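Local coordinates for tRNA (guanine(26)-N(2))-dimethyltransferase (Pyrococcus horikoshii, PDB 2DUL), which probably dimethylates the N2 atom of guanine 26 in a number of tRNAs, using S-adenosyl-L-methionine as the methyl donor, at residues Y84-K88 against V115-D119; F252-G257 against I327-L331. All blocks are in the same frame, centred on the assembly; numbering follows the deposited sequence.

Contact 1 (Y84-K88 against V115-D119); sequences YELMK and VINHD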
ATOM      1  N   TYR A  84      -1.508  22.455 -11.098  1.00 25.07           N
ATOM      2  CA  TYR A  84      -2.731  22.478 -11.899  1.00 26.39           C
ATOM      3  C   TYR A  84      -2.437  22.869 -13.350  1.00 26.88           C
ATOM      4  O   TYR A  84      -2.914  22.227 -14.289  1.00 24.39           O
ATOM      5  CB  TYR A  84      -3.736  23.460 -11.291  1.00 24.88           C
ATOM      6  CG  TYR A  84      -5.014  23.605 -12.092  1.00 25.61           C
ATOM      7  CD1 TYR A  84      -5.908  22.538 -12.221  1.00 25.02           C
ATOM      8  CD2 TYR A  84      -5.330  24.809 -12.718  1.00 26.19           C
ATOM      9  CE1 TYR A  84      -7.092  22.673 -12.955  1.00 25.12           C
ATOM     10  CE2 TYR A  84      -6.510  24.957 -13.457  1.00 27.12           C
ATOM     11  CZ  TYR A  84      -7.387  23.883 -13.569  1.00 27.19           C
ATOM     12  OH  TYR A  84      -8.561  24.030 -14.279  1.00 26.17           O
ATOM     13  N   GLU A  85      -1.654  23.927 -13.534  1.00 27.49           N
ATOM     14  CA  GLU A  85      -1.304  24.377 -14.878  1.00 29.43           C
ATOM     15  C   GLU A  85      -0.545  23.292 -15.638  1.00 28.89           C
ATOM     16  O   GLU A  85      -0.786  23.068 -16.826  1.00 27.50           O
ATOM     17  CB  GLU A  85      -0.446  25.644 -14.811  1.00 33.13           C
ATOM     18  CG  GLU A  85      -1.198  26.885 -14.351  1.00 39.08           C
ATOM     19  CD  GLU A  85      -2.362  27.233 -15.260  1.00 41.74           C
ATOM     20  OE1 GLU A  85      -2.157  27.325 -16.491  1.00 44.07           O
ATOM     21  OE2 GLU A  85      -3.485  27.417 -14.743  1.00 44.56           O
ATOM     22  N   LEU A  86       0.366  22.613 -14.949  1.00 28.31           N
ATOM     23  CA  LEU A  86       1.159  21.563 -15.573  1.00 27.90           C
ATOM     24  C   LEU A  86       0.311  20.332 -15.880  1.00 27.99           C
ATOM     25  O   LEU A  86       0.536  19.641 -16.878  1.00 26.49           O
ATOM     26  CB  LEU A  86       2.331  21.179 -14.667  1.00 29.95           C
ATOM     27  CG  LEU A  86       3.306  20.151 -15.248  1.00 31.71           C
ATOM     28  CD1 LEU A  86       3.780  20.606 -16.621  1.00 30.93           C
ATOM     29  CD2 LEU A  86       4.484  19.974 -14.297  1.00 32.63           C
ATOM     30  N   MET A  87      -0.663  20.054 -15.019  1.00 26.27           N
ATOM     31  CA  MET A  87      -1.545  18.914 -15.228  1.00 26.84           C
ATOM     32  C   MET A  87      -2.335  19.100 -16.525  1.00 25.29           C
ATOM     33  O   MET A  87      -2.447  18.177 -17.325  1.00 27.21           O
ATOM     34  CB  MET A  87      -2.483  18.754 -14.025  1.00 27.04           C
ATOM     35  CG  MET A  87      -1.792  18.164 -12.794  1.00 30.24           C
ATOM     36  SD  MET A  87      -2.677  18.393 -11.222  1.00 37.70           S
ATOM     37  CE  MET A  87      -4.081  17.423 -11.488  1.00 34.03           C
ATOM     38  N   LYS A  88      -2.869  20.297 -16.738  1.00 25.27           N
ATOM     39  CA  LYS A  88      -3.629  20.577 -17.957  1.00 24.71           C
ATOM     40  C   LYS A  88      -2.753  20.382 -19.202  1.00 24.97           C
ATOM     41  O   LYS A  88      -3.185  19.805 -20.200  1.00 22.43           O
ATOM     42  CB  LYS A  88      -4.177  22.010 -17.930  1.00 26.45           C
ATOM     43  CG  LYS A  88      -5.279  22.253 -16.901  1.00 26.93           C
ATOM     44  CD  LYS A  88      -5.860  23.667 -17.020  1.00 28.44           C
ATOM     45  CE  LYS A  88      -4.817  24.739 -16.712  1.00 31.30           C
ATOM     46  NZ  LYS A  88      -5.361  26.125 -16.870  1.00 33.55           N
ATOM     47  N   VAL A 115     -10.982  14.795 -15.715  1.00 17.46           N
ATOM     48  CA  VAL A 115     -11.361  15.970 -14.946  1.00 18.32           C
ATOM     49  C   VAL A 115     -10.157  16.444 -14.145  1.00 19.76           C
ATOM     50  O   VAL A 115      -9.671  15.740 -13.258  1.00 21.34           O
ATOM     51  CB  VAL A 115     -12.511  15.643 -13.976  1.00 18.92           C
ATOM     52  CG1 VAL A 115     -12.968  16.909 -13.265  1.00 18.68           C
ATOM     53  CG2 VAL A 115     -13.664  15.004 -14.744  1.00 18.20           C
ATOM     54  N   ILE A 116      -9.668  17.632 -14.474  1.00 19.07           N
ATOM     55  CA  ILE A 116      -8.519  18.202 -13.786  1.00 19.96           C
ATOM     56  C   ILE A 116      -9.048  19.230 -12.794  1.00 19.50           C
ATOM     57  O   ILE A 116      -9.755  20.168 -13.166  1.00 19.64           O
ATOM     58  CB  ILE A 116      -7.561  18.868 -14.788  1.00 21.61           C
ATOM     59  CG1 ILE A 116      -7.337  17.930 -15.983  1.00 21.94           C
ATOM     60  CG2 ILE A 116      -6.230  19.171 -14.107  1.00 21.20           C
ATOM     61  CD1 ILE A 116      -6.403  18.492 -17.049  1.00 25.81           C
ATOM     62  N   ASN A 117      -8.687  19.054 -11.530  1.00 19.11           N
ATOM     63  CA  ASN A 117      -9.175  19.920 -10.469  1.00 21.61           C
ATOM     64  C   ASN A 117      -8.068  20.640  -9.700  1.00 23.36           C
ATOM     65  O   ASN A 117      -7.016  20.067  -9.412  1.00 23.19           O
ATOM     66  CB  ASN A 117     -10.004  19.069  -9.499  1.00 23.25           C
ATOM     67  CG  ASN A 117     -11.011  19.880  -8.708  1.00 26.82           C
ATOM     68  OD1 ASN A 117     -11.989  20.392  -9.261  1.00 29.03           O
ATOM     69  ND2 ASN A 117     -10.782  19.998  -7.406  1.00 23.91           N
ATOM     70  N   HIS A 118      -8.317  21.902  -9.372  1.00 24.01           N
ATOM     71  CA  HIS A 118      -7.369  22.699  -8.600  1.00 25.70           C
ATOM     72  C   HIS A 118      -8.029  22.932  -7.245  1.00 25.51           C
ATOM     73  O   HIS A 118      -8.920  23.774  -7.131  1.00 25.01           O
ATOM     74  CB  HIS A 118      -7.122  24.051  -9.270  1.00 28.40           C
ATOM     75  CG  HIS A 118      -6.281  24.980  -8.450  1.00 30.17           C
ATOM     76  ND1 HIS A 118      -6.382  26.352  -8.536  1.00 32.40           N
ATOM     77  CD2 HIS A 118      -5.311  24.732  -7.538  1.00 31.77           C
ATOM     78  CE1 HIS A 118      -5.512  26.909  -7.713  1.00 31.96           C
ATOM     79  NE2 HIS A 118      -4.849  25.947  -7.094  1.00 31.34           N
ATOM     80  N   ASP A 119      -7.604  22.198  -6.222  1.00 23.93           N
ATOM     81  CA  ASP A 119      -8.214  22.360  -4.908  1.00 25.47           C
ATOM     82  C   ASP A 119      -7.618  21.412  -3.877  1.00 23.69           C
ATOM     83  O   ASP A 119      -6.854  20.508  -4.215  1.00 22.35           O
ATOM     84  CB  ASP A 119      -9.721  22.104  -5.033  1.00 31.82           C
ATOM     85  CG  ASP A 119     -10.507  22.553  -3.817  1.00 37.84           C
ATOM     86  OD1 ASP A 119     -10.144  23.581  -3.200  1.00 40.35           O
ATOM     87  OD2 ASP A 119     -11.506  21.880  -3.489  1.00 42.51           O
TER

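Contact 2 (F252-G257 against I327-L331); sequences FDDKTG and IGRRL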
ATOM      1  N   PHE A 252       6.927  -8.694  21.638  1.00 19.54           N
ATOM      2  CA  PHE A 252       8.237  -9.031  21.098  1.00 21.11           C
ATOM      3  C   PHE A 252       9.291  -9.118  22.196  1.00 23.04           C
ATOM      4  O   PHE A 252       9.421  -8.208  23.011  1.00 23.15           O
ATOM      5  CB  PHE A 252       8.628  -7.957  20.079  1.00 22.64           C
ATOM      6  CG  PHE A 252       9.904  -8.242  19.334  1.00 22.54           C
ATOM      7  CD1 PHE A 252       9.927  -9.157  18.285  1.00 23.41           C
ATOM      8  CD2 PHE A 252      11.076  -7.566  19.664  1.00 23.81           C
ATOM      9  CE1 PHE A 252      11.103  -9.391  17.569  1.00 23.94           C
ATOM     10  CE2 PHE A 252      12.257  -7.794  18.957  1.00 22.90           C
ATOM     11  CZ  PHE A 252      12.270  -8.707  17.907  1.00 22.39           C
ATOM     12  N   ASP A 253      10.037 -10.218  22.219  1.00 22.42           N
ATOM     13  CA  ASP A 253      11.085 -10.402  23.223  1.00 24.97           C
ATOM     14  C   ASP A 253      12.405  -9.926  22.623  1.00 23.82           C
ATOM     15  O   ASP A 253      12.938 -10.562  21.718  1.00 22.77           O
ATOM     16  CB  ASP A 253      11.209 -11.876  23.605  1.00 25.97           C
ATOM     17  CG  ASP A 253      12.073 -12.092  24.843  1.00 30.07           C
ATOM     18  OD1 ASP A 253      13.027 -11.308  25.071  1.00 30.03           O
ATOM     19  OD2 ASP A 253      11.802 -13.059  25.581  1.00 31.77           O
ATOM     20  N   ASP A 254      12.932  -8.818  23.132  1.00 24.70           N
ATOM     21  CA  ASP A 254      14.179  -8.257  22.614  1.00 27.53           C
ATOM     22  C   ASP A 254      15.404  -9.153  22.780  1.00 26.39           C
ATOM     23  O   ASP A 254      16.393  -8.998  22.062  1.00 26.20           O
ATOM     24  CB  ASP A 254      14.474  -6.910  23.276  1.00 32.44           C
ATOM     25  CG  ASP A 254      13.384  -5.890  23.034  1.00 37.59           C
ATOM     26  OD1 ASP A 254      12.999  -5.684  21.864  1.00 38.88           O
ATOM     27  OD2 ASP A 254      12.916  -5.286  24.021  1.00 44.04           O
ATOM     28  N   LYS A 255      15.348 -10.081  23.726  1.00 25.31           N
ATOM     29  CA  LYS A 255      16.484 -10.960  23.957  1.00 26.79           C
ATOM     30  C   LYS A 255      16.482 -12.223  23.104  1.00 26.49           C
ATOM     31  O   LYS A 255      17.506 -12.899  22.991  1.00 26.10           O
ATOM     32  CB  LYS A 255      16.562 -11.335  25.440  1.00 28.71           C
ATOM     33  CG  LYS A 255      16.930 -10.162  26.346  1.00 30.96           C
ATOM     34  CD  LYS A 255      17.224 -10.597  27.776  1.00 37.16           C
ATOM     35  CE  LYS A 255      15.970 -11.033  28.517  1.00 38.68           C
ATOM     36  NZ  LYS A 255      15.331 -12.233  27.910  1.00 41.76           N
ATOM     37  N   THR A 256      15.348 -12.523  22.477  1.00 26.16           N
ATOM     38  CA  THR A 256      15.235 -13.736  21.672  1.00 23.86           C
ATOM     39  C   THR A 256      14.712 -13.567  20.245  1.00 23.16           C
ATOM     40  O   THR A 256      14.989 -14.402  19.385  1.00 23.60           O
ATOM     41  CB  THR A 256      14.329 -14.762  22.371  1.00 24.63           C
ATOM     42  OG1 THR A 256      12.986 -14.261  22.406  1.00 22.36           O
ATOM     43  CG2 THR A 256      14.803 -15.015  23.796  1.00 23.47           C
ATOM     44  N   GLY A 257      13.955 -12.508  19.989  1.00 20.03           N
ATOM     45  CA  GLY A 257      13.418 -12.316  18.657  1.00 19.96           C
ATOM     46  C   GLY A 257      12.101 -13.060  18.501  1.00 21.36           C
ATOM     47  O   GLY A 257      11.500 -13.068  17.430  1.00 21.88           O
ATOM     48  N   ILE A 327      18.040 -12.510  14.789  1.00 24.98           N
ATOM     49  CA  ILE A 327      17.900 -13.516  15.833  1.00 24.88           C
ATOM     50  C   ILE A 327      19.271 -14.051  16.227  1.00 25.10           C
ATOM     51  O   ILE A 327      19.526 -14.324  17.400  1.00 24.86           O
ATOM     52  CB  ILE A 327      16.986 -14.678  15.383  1.00 26.00           C
ATOM     53  CG1 ILE A 327      15.548 -14.165  15.236  1.00 27.74           C
ATOM     54  CG2 ILE A 327      17.042 -15.815  16.397  1.00 26.27           C
ATOM     55  CD1 ILE A 327      14.536 -15.221  14.809  1.00 27.36           C
ATOM     56  N   GLY A 328      20.153 -14.195  15.245  1.00 25.80           N
ATOM     57  CA  GLY A 328      21.495 -14.660  15.535  1.00 26.83           C
ATOM     58  C   GLY A 328      22.184 -13.693  16.489  1.00 27.88           C
ATOM     59  O   GLY A 328      22.850 -14.115  17.438  1.00 27.10           O
ATOM     60  N   ARG A 329      22.021 -12.394  16.250  1.00 26.88           N
ATOM     61  CA  ARG A 329      22.642 -11.389  17.113  1.00 29.41           C
ATOM     62  C   ARG A 329      22.003 -11.338  18.501  1.00 28.74           C
ATOM     63  O   ARG A 329      22.699 -11.169  19.504  1.00 28.18           O
ATOM     64  CB  ARG A 329      22.567  -9.999  16.469  1.00 31.62           C
ATOM     65  CG  ARG A 329      23.318  -9.881  15.155  1.00 34.58           C
ATOM     66  CD  ARG A 329      23.323  -8.452  14.622  1.00 39.95           C
ATOM     67  NE  ARG A 329      24.120  -7.544  15.445  1.00 44.22           N
ATOM     68  CZ  ARG A 329      23.654  -6.877  16.496  1.00 46.74           C
ATOM     69  NH1 ARG A 329      22.386  -7.009  16.857  1.00 49.36           N
ATOM     70  NH2 ARG A 329      24.460  -6.082  17.190  1.00 46.77           N
ATOM     71  N   ARG A 330      20.681 -11.484  18.559  1.00 26.71           N
ATOM     72  CA  ARG A 330      19.972 -11.446  19.837  1.00 25.99           C
ATOM     73  C   ARG A 330      20.330 -12.639  20.718  1.00 26.22           C
ATOM     74  O   ARG A 330      20.616 -12.478  21.905  1.00 26.55           O
ATOM     75  CB  ARG A 330      18.454 -11.407  19.609  1.00 25.95           C
ATOM     76  CG  ARG A 330      17.950 -10.123  18.954  1.00 27.80           C
ATOM     77  CD  ARG A 330      16.426 -10.112  18.814  1.00 28.29           C
ATOM     78  NE  ARG A 330      15.953  -8.931  18.089  1.00 27.76           N
ATOM     79  CZ  ARG A 330      15.926  -7.694  18.582  1.00 29.66           C
ATOM     80  NH1 ARG A 330      16.338  -7.453  19.822  1.00 28.91           N
ATOM     81  NH2 ARG A 330      15.501  -6.689  17.826  1.00 28.74           N
ATOM     82  N   LEU A 331      20.317 -13.835  20.137  1.00 26.57           N
ATOM     83  CA  LEU A 331      20.633 -15.051  20.880  1.00 27.59           C
ATOM     84  C   LEU A 331      22.139 -15.274  21.027  1.00 27.60           C
ATOM     85  O   LEU A 331      22.576 -16.055  21.875  1.00 26.12           O
ATOM     86  CB  LEU A 331      20.008 -16.271  20.189  1.00 25.50           C
ATOM     87  CG  LEU A 331      18.477 -16.349  20.177  1.00 27.96           C
ATOM     88  CD1 LEU A 331      18.033 -17.549  19.354  1.00 27.96           C
ATOM     89  CD2 LEU A 331      17.954 -16.454  21.606  1.00 25.99           C
TER

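Contact 1 (Y84-K88 against V115-D119)
The phenol ring of Y84 lies with one face against the CB methylene of H118, a CH-pi contact in which that CB sits 3.7 Å from the ring centroid and 20° off the ring normal. The side chain of H118 crosses that of Y84 at about a right angle, and the imidazole is slid off the phenol ring; the two planes are nearly parallel, at 22°, but barely overlap. Because Y84 holds CG anti to its backbone N (chi1 177°), the ring reaches from the helix to the strand, and the O atom of I116 meets its edge, 3.7 Å from Y84 CE1. A tyrosine suits this place: its flat body packs against the strand, while the buried hydroxyl is satisfied by a hydrogen bond to E101.

I116 touches the helix with both its branches. Its CG2 methyl meets Y84 CE1 and M87 CB, each at 3.8 Å, and its CD1 lies 3.6 Å from K88 CA. The flexible thioether of M87 curls so that CE also meets I116 CG2. K88 meets the CD1 methyl with CG as well as CA; its amino group turns away into salt bridges with E85 and E101.

The axes of 84-88 and 115-118 pass 8.6 Å apart and run nearly antiparallel. Segment 84-88 belongs to helix 81-94, which packs on the methyltransferase sheet at strand 113-118. Strand 73-78 lies beside this strand, and M87 touches its D78, a predicted S-adenosyl-L-methionine-binding residue.

Contact 2 (F252-G257 against I327-L331)
I327 begins the helical side by setting its CG2 methyl 3.9 Å from T256 O, a van der Waals contact of a methyl with a carbonyl oxygen, which is hydrogen-bonded to the hydroxyl of Y368. G257 passes close to this helix face. It has a positive phi (86°), a conformation readily open to glycine, and its bare backbone lets the helix come close, with G257 CA 4.4 Å from I327 CG1.

R330 is the main contributor from the helix. Its chain is extended from CG to NE, which lays CD 3.6 Å from G257 N and delivers the guanidinium to the turn. There NH1 donates to D254 O at 2.7 Å, in the carbonyl plane and on a lone pair, although the N-H...O angle is a bent 141°. F252 brings its ring edge over one guanidinium face, with CE2 3.6 Å from R330 NH2 and the two planes nearly perpendicular (84°). Arginine therefore serves both as a long apolar spacer and as a donor; its NH2 also forms a salt bridge to E190, while the carboxylate of D254 pairs with R188.

L331 closes the segment: CD2, one methyl of the branched leucine side chain, lies 3.8 Å from T256 CA, near K255 O. The loop, which includes an Asx turn at D253, connects strands 247-252 and 259-263. It rests against the C-terminal end of helix 324-331, whose I327 and L331 also pack on helix 368-375.

In the fold
Contact 1 is the buried one, joining a helix to a strand of the central sheet in the class I-like methyltransferase fold, close to predicted cofactor-binding residues. Contact 2 is only partly buried and fastens a loop to a helix end, away from the annotated sites. They share no secondary-structure element. The centres of contacts 1 and 2 are about 51 Å apart, on opposite sides of the chain's centre. Their chemistry follows their places: 84-88 and 115-119 meet through apolar and aromatic surfaces without any hydrogen bond between them, whereas 252-257 and 327-331 rest largely on side chains against loop backbone and on an arginine hydrogen-bonded to a backbone carbonyl. In both, charged groups find salt-bridge partners beyond the paired segments.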